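Putative molybdenum cofactor biosynthesis protein D2 (MoaD2) / thiamine S (Mycobacterium smegmatis, PDB 6JC0) probably serves as the small ubiquitin-like sulfur carrier of molybdenum cofactor biosynthesis, as other members of the MoaD family do. Local coordinates at residues V11-F14 against A15-A19; T32-S35 against V36-V40; A51-L54 against K55-Y59. All blocks are in the same frame, centred on the assembly; numbering follows the deposited sequence.

Contact 1: V11-F14 against A15-A19; sequences VRYF and AAAAA
Phe14 turns its carbonyl into the first turn of helix 16-21, where Ala17 N donates to Phe14 O at 2.9 Å with a bent N-H...O angle of 132°, and Ala18 N adds a weak bond to the same oxygen at 3.4 Å. The turn is made at Ala15, the N-cap, whose positive phi of 48° swings the chain from strand into helix; its own carbonyl then receives Ala19 N.

Tyr13 and Phe14 leave the backbone in different directions. Tyr13 lays its CB against the helix, 3.9 Å from Ala18 CB, and CD1 stands 4.1 Å from Ala17 CB, which meets the ring at its edge and near its plane. With CG beside the backbone N (chi1 -61°), the ring then runs off from the helix, its hydroxyl bonded to Glu26; Val11 CG1 lies 3.6 Å above the plane of one face, toward its rim. Phe14 sends its ring away from the helix: its CZ lies 4.3 Å above the guanidinium plane of Arg12, over its centre. Arg12 forms salt bridges with Asp80 and Glu63, while Phe14 also packs on the chain of a partner protein in the assembly.

The contact starts the short helix set in the connection between antiparallel strands 6-13 and 25-31; that hairpin, the later helix 36-44 and the parallel pairing of 6-13 with 77-82 fit the ubiquitin-like beta-grasp fold expected of the ThiS/MoaD family.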
loop_
_atom_site.group_PDB
_atom_site.type_symbol
_atom_site.label_atom_id
_atom_site.label_comp_id
_atom_site.label_asym_id
_atom_site.label_seq_id
_atom_site.Cartn_x
_atom_site.Cartn_y
_atom_site.Cartn_z
ATOM N N VAL B 11 -24.614 -29.355 -17.675
ATOM C CA VAL B 11 -24.280 -28.812 -16.367
ATOM C C VAL B 11 -22.772 -28.812 -16.176
ATOM O O VAL B 11 -22.125 -29.842 -16.339
ATOM C CB VAL B 11 -24.938 -29.615 -15.220
ATOM C CG1 VAL B 11 -24.516 -29.047 -13.862
ATOM C CG2 VAL B 11 -26.452 -29.602 -15.355
ATOM N N ARG B 12 -22.215 -27.653 -15.843
ATOM C CA ARG B 12 -20.798 -27.558 -15.521
ATOM C C ARG B 12 -20.625 -27.281 -14.034
ATOM O O ARG B 12 -21.134 -26.284 -13.518
ATOM C CB ARG B 12 -20.115 -26.460 -16.351
ATOM C CG ARG B 12 -20.182 -26.686 -17.857
ATOM C CD ARG B 12 -19.250 -25.746 -18.619
ATOM N NE ARG B 12 -19.622 -24.343 -18.451
ATOM C CZ ARG B 12 -18.920 -23.317 -18.926
ATOM N NH1 ARG B 12 -17.799 -23.530 -19.602
ATOM N NH2 ARG B 12 -19.338 -22.075 -18.718
ATOM N N TYR B 13 -19.920 -28.178 -13.349
ATOM C CA TYR B 13 -19.642 -28.021 -11.924
ATOM C C TYR B 13 -18.289 -27.350 -11.710
ATOM O O TYR B 13 -17.329 -27.633 -12.426
ATOM C CB TYR B 13 -19.654 -29.378 -11.211
ATOM C CG TYR B 13 -20.969 -30.118 -11.283
ATOM C CD1 TYR B 13 -21.993 -29.836 -10.389
ATOM C CD2 TYR B 13 -21.183 -31.105 -12.239
ATOM C CE1 TYR B 13 -23.199 -30.514 -10.447
ATOM C CE2 TYR B 13 -22.386 -31.784 -12.307
ATOM C CZ TYR B 13 -23.389 -31.485 -11.407
ATOM O OH TYR B 13 -24.589 -32.153 -11.468
ATOM N N PHE B 14 -18.206 -26.480 -10.710
ATOM C CA PHE B 14 -16.944 -25.812 -10.411
ATOM C C PHE B 14 -16.518 -25.985 -8.960
ATOM O O PHE B 14 -17.356 -26.070 -8.055
ATOM C CB PHE B 14 -17.037 -24.326 -10.762
ATOM C CG PHE B 14 -17.079 -24.071 -12.231
ATOM C CD1 PHE B 14 -18.288 -24.041 -12.905
ATOM C CD2 PHE B 14 -15.907 -23.909 -12.951
ATOM C CE1 PHE B 14 -18.329 -23.829 -14.264
ATOM C CE2 PHE B 14 -15.941 -23.696 -14.312
ATOM C CZ PHE B 14 -17.153 -23.655 -14.969
ATOM N N ALA B 15 -15.203 -26.049 -8.767
ATOM C CA ALA B 15 -14.570 -26.124 -7.452
ATOM C C ALA B 15 -15.213 -27.167 -6.548
ATOM O O ALA B 15 -15.233 -28.353 -6.878
ATOM C CB ALA B 15 -14.592 -24.761 -6.785
ATOM N N ALA B 16 -15.747 -26.716 -5.416
ATOM C CA ALA B 16 -16.347 -27.617 -4.436
ATOM C C ALA B 16 -17.488 -28.448 -5.026
ATOM O O ALA B 16 -17.680 -29.596 -4.637
ATOM C CB ALA B 16 -16.841 -26.833 -3.229
ATOM N N ALA B 17 -18.244 -27.870 -5.954
ATOM C CA ALA B 17 -19.340 -28.598 -6.589
ATOM C C ALA B 17 -18.805 -29.758 -7.426
ATOM O O ALA B 17 -19.290 -30.890 -7.321
ATOM C CB ALA B 17 -20.183 -27.657 -7.446
ATOM N N ALA B 18 -17.798 -29.472 -8.248
ATOM C CA ALA B 18 -17.139 -30.502 -9.045
ATOM C C ALA B 18 -16.558 -31.586 -8.155
ATOM O O ALA B 18 -16.638 -32.773 -8.474
ATOM C CB ALA B 18 -16.043 -29.890 -9.918
ATOM N N ALA B 19 -15.970 -31.171 -7.036
ATOM C CA ALA B 19 -15.357 -32.107 -6.107
ATOM C C ALA B 19 -16.403 -33.045 -5.516
ATOM O O ALA B 19 -16.184 -34.247 -5.419
ATOM C CB ALA B 19 -14.624 -31.357 -5.002
#

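Contact 2: T32-S35 against V36-V40; sequences TGTS and VAELV
Glu38 turns its carboxylate, the flat group of this contact, back toward Ser35, with OE2 as the contacting oxygen for both the amide and the hydroxyl. Ser35 N points at OE2 almost straight (N-H...O 170°) but weakly at 3.4 Å, and Ser35 OG makes a second weak bond to OE2. Against the aliphatic part of Glu38 lies Thr34, whose CG2 comes within 3.6 Å of Glu38 CB, the two side chains crossing obliquely; Thr34 OG1 is bonded to Ala31 O.

The stronger half of the capping is returned by the serine. A chi1 of 74° keeps its OG close to both backbone neighbours and facing the first turn, where it takes the amide of Glu38 at 3.0 Å from Glu38 N to Ser35 OG, nearly linear at 165°. Leu39 N in turn donates to Ser35 O at 3.0 Å, an i to i+4 backbone bond of the helix.

Ser35 as N-cap and Glu38 three residues on thus form a capping box. Ser35 OG gives the Glu38 amide an acceptor, while Glu38 OE2 offers only a weak one to the N-cap amide; the carboxylate, if ionised, would be favourably placed near the positive end of the helix dipole, although its long bonds suggest a modest grip.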
loop_
_atom_site.group_PDB
_atom_site.type_symbol
_atom_site.label_atom_id
_atom_site.label_comp_id
_atom_site.label_asym_id
_atom_site.label_seq_id
_atom_site.Cartn_x
_atom_site.Cartn_y
_atom_site.Cartn_z
ATOM N N THR B 32 -39.289 -30.013 -20.204
ATOM C CA THR B 32 -39.349 -28.635 -20.669
ATOM C C THR B 32 -40.169 -27.802 -19.694
ATOM O O THR B 32 -41.282 -28.181 -19.324
ATOM C CB THR B 32 -39.953 -28.540 -22.080
ATOM O OG1 THR B 32 -39.236 -29.411 -22.963
ATOM C CG2 THR B 32 -39.869 -27.112 -22.605
ATOM N N GLY B 33 -39.598 -26.684 -19.258
ATOM C CA GLY B 33 -40.253 -25.828 -18.288
ATOM C C GLY B 33 -39.740 -26.008 -16.870
ATOM O O GLY B 33 -40.119 -25.254 -15.974
ATOM N N THR B 34 -38.887 -27.008 -16.663
ATOM C CA THR B 34 -38.282 -27.239 -15.355
ATOM C C THR B 34 -37.548 -25.987 -14.888
ATOM O O THR B 34 -36.750 -25.421 -15.629
ATOM C CB THR B 34 -37.289 -28.424 -15.381
ATOM O OG1 THR B 34 -37.977 -29.632 -15.728
ATOM C CG2 THR B 34 -36.620 -28.601 -14.026
ATOM N N SER B 35 -37.828 -25.545 -13.669
ATOM C CA SER B 35 -37.151 -24.376 -13.126
ATOM C C SER B 35 -35.725 -24.736 -12.726
ATOM O O SER B 35 -35.403 -25.911 -12.542
ATOM C CB SER B 35 -37.910 -23.819 -11.923
ATOM O OG SER B 35 -37.732 -24.651 -10.789
ATOM N N VAL B 36 -34.873 -23.726 -12.588
ATOM C CA VAL B 36 -33.504 -23.956 -12.142
ATOM C C VAL B 36 -33.508 -24.605 -10.763
ATOM O O VAL B 36 -32.711 -25.501 -10.490
ATOM C CB VAL B 36 -32.686 -22.654 -12.098
ATOM C CG1 VAL B 36 -31.269 -22.932 -11.619
ATOM C CG2 VAL B 36 -32.662 -21.994 -13.470
ATOM N N ALA B 37 -34.426 -24.163 -9.906
ATOM C CA ALA B 37 -34.554 -24.720 -8.562
ATOM C C ALA B 37 -34.883 -26.217 -8.602
ATOM O O ALA B 37 -34.282 -27.012 -7.881
ATOM C CB ALA B 37 -35.612 -23.962 -7.776
ATOM N N GLU B 38 -35.828 -26.599 -9.455
ATOM C CA GLU B 38 -36.170 -28.008 -9.629
ATOM C C GLU B 38 -34.987 -28.809 -10.161
ATOM O O GLU B 38 -34.802 -29.969 -9.800
ATOM C CB GLU B 38 -37.357 -28.168 -10.579
ATOM C CG GLU B 38 -38.663 -27.572 -10.094
ATOM C CD GLU B 38 -39.782 -27.776 -11.097
ATOM O OE1 GLU B 38 -40.167 -28.942 -11.326
ATOM O OE2 GLU B 38 -40.265 -26.774 -11.669
ATOM N N LEU B 39 -34.198 -28.190 -11.035
ATOM C CA LEU B 39 -33.008 -28.835 -11.583
ATOM C C LEU B 39 -31.999 -29.105 -10.478
ATOM O O LEU B 39 -31.435 -30.198 -10.393
ATOM C CB LEU B 39 -32.368 -27.971 -12.675
ATOM C CG LEU B 39 -30.987 -28.428 -13.154
ATOM C CD1 LEU B 39 -31.048 -29.828 -13.771
ATOM C CD2 LEU B 39 -30.401 -27.432 -14.147
ATOM N N VAL B 40 -31.781 -28.103 -9.632
ATOM C CA VAL B 40 -30.841 -28.215 -8.523
ATOM C C VAL B 40 -31.235 -29.361 -7.590
ATOM O O VAL B 40 -30.372 -30.078 -7.076
ATOM C CB VAL B 40 -30.753 -26.887 -7.732
ATOM C CG1 VAL B 40 -29.941 -27.057 -6.455
ATOM C CG2 VAL B 40 -30.141 -25.800 -8.605
#

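Contact 3: A51-L54 against K55-Y59; sequences ARVL and KRCSY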
loop_
_atom_site.group_PDB
_atom_site.type_symbol
_atom_site.label_atom_id
_atom_site.label_comp_id
_atom_site.label_asym_id
_atom_site.label_seq_id
_atom_site.Cartn_x
_atom_site.Cartn_y
_atom_site.Cartn_z
ATOM N N ALA B 51 -25.454 -32.269 -2.655
ATOM C CA ALA B 51 -26.670 -31.603 -2.201
ATOM C C ALA B 51 -26.338 -30.520 -1.180
ATOM O O ALA B 51 -26.912 -29.430 -1.206
ATOM C CB ALA B 51 -27.641 -32.615 -1.608
ATOM N N ARG B 52 -25.392 -30.833 -0.299
ATOM C CA ARG B 52 -24.929 -29.907 0.729
ATOM C C ARG B 52 -24.228 -28.689 0.117
ATOM O O ARG B 52 -24.526 -27.549 0.469
ATOM C CB ARG B 52 -23.985 -30.633 1.694
ATOM C CG ARG B 52 -24.054 -30.150 3.134
ATOM C CD ARG B 52 -23.151 -30.974 4.054
ATOM N NE ARG B 52 -23.478 -32.399 4.033
ATOM C CZ ARG B 52 -22.678 -33.346 3.547
ATOM N NH1 ARG B 52 -21.493 -33.022 3.046
ATOM N NH2 ARG B 52 -23.061 -34.617 3.567
ATOM N N VAL B 53 -23.302 -28.939 -0.804
ATOM C CA VAL B 53 -22.568 -27.866 -1.468
ATOM C C VAL B 53 -23.497 -26.968 -2.285
ATOM O O VAL B 53 -23.319 -25.748 -2.317
ATOM C CB VAL B 53 -21.459 -28.434 -2.384
ATOM C CG1 VAL B 53 -20.933 -27.365 -3.348
ATOM C CG2 VAL B 53 -20.321 -29.001 -1.544
ATOM N N LEU B 54 -24.498 -27.570 -2.926
ATOM C CA LEU B 54 -25.425 -26.828 -3.781
ATOM C C LEU B 54 -26.220 -25.757 -3.036
ATOM O O LEU B 54 -26.620 -24.754 -3.628
ATOM C CB LEU B 54 -26.402 -27.785 -4.467
ATOM C CG LEU B 54 -25.849 -28.693 -5.565
ATOM C CD1 LEU B 54 -26.959 -29.563 -6.130
ATOM C CD2 LEU B 54 -25.207 -27.871 -6.661
ATOM N N LYS B 55 -26.453 -25.974 -1.744
ATOM C CA LYS B 55 -27.240 -25.039 -0.946
ATOM C C LYS B 55 -26.686 -23.621 -1.004
ATOM O O LYS B 55 -27.442 -22.651 -1.010
ATOM C CB LYS B 55 -27.314 -25.503 0.512
ATOM C CG LYS B 55 -28.455 -26.465 0.798
ATOM C CD LYS B 55 -28.919 -26.346 2.240
ATOM C CE LYS B 55 -30.391 -26.708 2.378
ATOM N NZ LYS B 55 -30.949 -26.252 3.682
ATOM N N ARG B 56 -25.366 -23.508 -1.073
ATOM C CA ARG B 56 -24.714 -22.206 -1.034
ATOM C C ARG B 56 -24.192 -21.769 -2.404
ATOM O O ARG B 56 -23.456 -20.791 -2.508
ATOM C CB ARG B 56 -23.569 -22.229 -0.021
ATOM C CG ARG B 56 -24.004 -22.631 1.378
ATOM C CD ARG B 56 -22.821 -22.691 2.325
ATOM N NE ARG B 56 -22.099 -21.423 2.359
ATOM C CZ ARG B 56 -21.016 -21.196 3.094
ATOM N NH1 ARG B 56 -20.522 -22.157 3.868
ATOM N NH2 ARG B 56 -20.426 -20.008 3.055
ATOM N N CYS B 57 -24.580 -22.488 -3.451
ATOM C CA CYS B 57 -24.120 -22.162 -4.797
ATOM C C CYS B 57 -24.959 -21.078 -5.469
ATOM O O CYS B 57 -26.134 -20.888 -5.141
ATOM C CB CYS B 57 -24.113 -23.416 -5.678
ATOM S SG CYS B 57 -22.748 -24.550 -5.349
ATOM N N SER B 58 -24.339 -20.363 -6.404
ATOM C CA SER B 58 -25.068 -19.507 -7.330
ATOM C C SER B 58 -25.034 -20.176 -8.696
ATOM O O SER B 58 -24.350 -21.189 -8.874
ATOM C CB SER B 58 -24.473 -18.101 -7.388
ATOM O OG SER B 58 -23.138 -18.136 -7.851
ATOM N N TYR B 59 -25.773 -19.633 -9.657
ATOM C CA TYR B 59 -25.931 -20.314 -10.937
ATOM C C TYR B 59 -25.913 -19.375 -12.135
ATOM O O TYR B 59 -26.413 -18.248 -12.075
ATOM C CB TYR B 59 -27.229 -21.131 -10.932
ATOM C CG TYR B 59 -27.278 -22.127 -9.798
ATOM C CD1 TYR B 59 -26.718 -23.393 -9.935
ATOM C CD2 TYR B 59 -27.851 -21.790 -8.578
ATOM C CE1 TYR B 59 -26.739 -24.301 -8.890
ATOM C CE2 TYR B 59 -27.873 -22.690 -7.526
ATOM C CZ TYR B 59 -27.320 -23.945 -7.691
ATOM O OH TYR B 59 -27.346 -24.845 -6.652
HETATM O O HOH W 1 -29.226 -24.038 -4.557
#
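Val53 and Leu54 are joined to the turn that follows them mainly by backbone hydrogen bonds. Arg56 N donates to Val53 O at 3.3 Å, and Cys57 N to Leu54 O at 3.1 Å, closing a type I beta turn from Leu54 to Cys57. A further bond, Lys55 N to Arg52 O, is weak.

Water supplies the second polar link. One molecule donates to Leu54 O at 2.9 Å and is also hydrogen-bonded to Tyr59 OH at 2.9 Å, so it joins the Leu54 carbonyl to the phenol of Tyr59 in the following strand.

The apolar contacts centre on Cys57 SG and Leu54 CD2. With chi1 at -76°, Cys57 swings its sulfur back toward the preceding helix, so that SG lies 3.9 Å from Val53 CG1 and 4.3 Å from Leu54 CD2. The same Leu54 methyl, CD2, stands 4.5 Å from Tyr59 CE1, the leucine and tyrosine side chains crossing at about a right angle.

Helix 48-54 is thereby led into strand 58-61: Leu54 packs on Val40 and Leu43 of helix 36-44, Cys57 and Tyr59 on Val81 of strand 77-82, and Val53 on Ala16 and Ala20 of helix 16-21.

Overall arrangement
All three contacts are joints between helix and strand, and each differs in how the helix end is treated. Contacts 1 and 2 begin helices: in the first backbone carbonyls accept the early amides, in the second side chains do the capping. Contact 3 leaves a helix through a type I turn, with a water bridging to the next strand. Contact 2 is the most buried, although its carboxylate residue is exposed; contacts 1 and 3 are partly buried, and both reach another protein chain. Contacts 1 and 3 share the main sheet and touch through Ala17 and Val53, whereas contact 2, about 18 Å from contact 1 between centres, meets contact 3 through Val40.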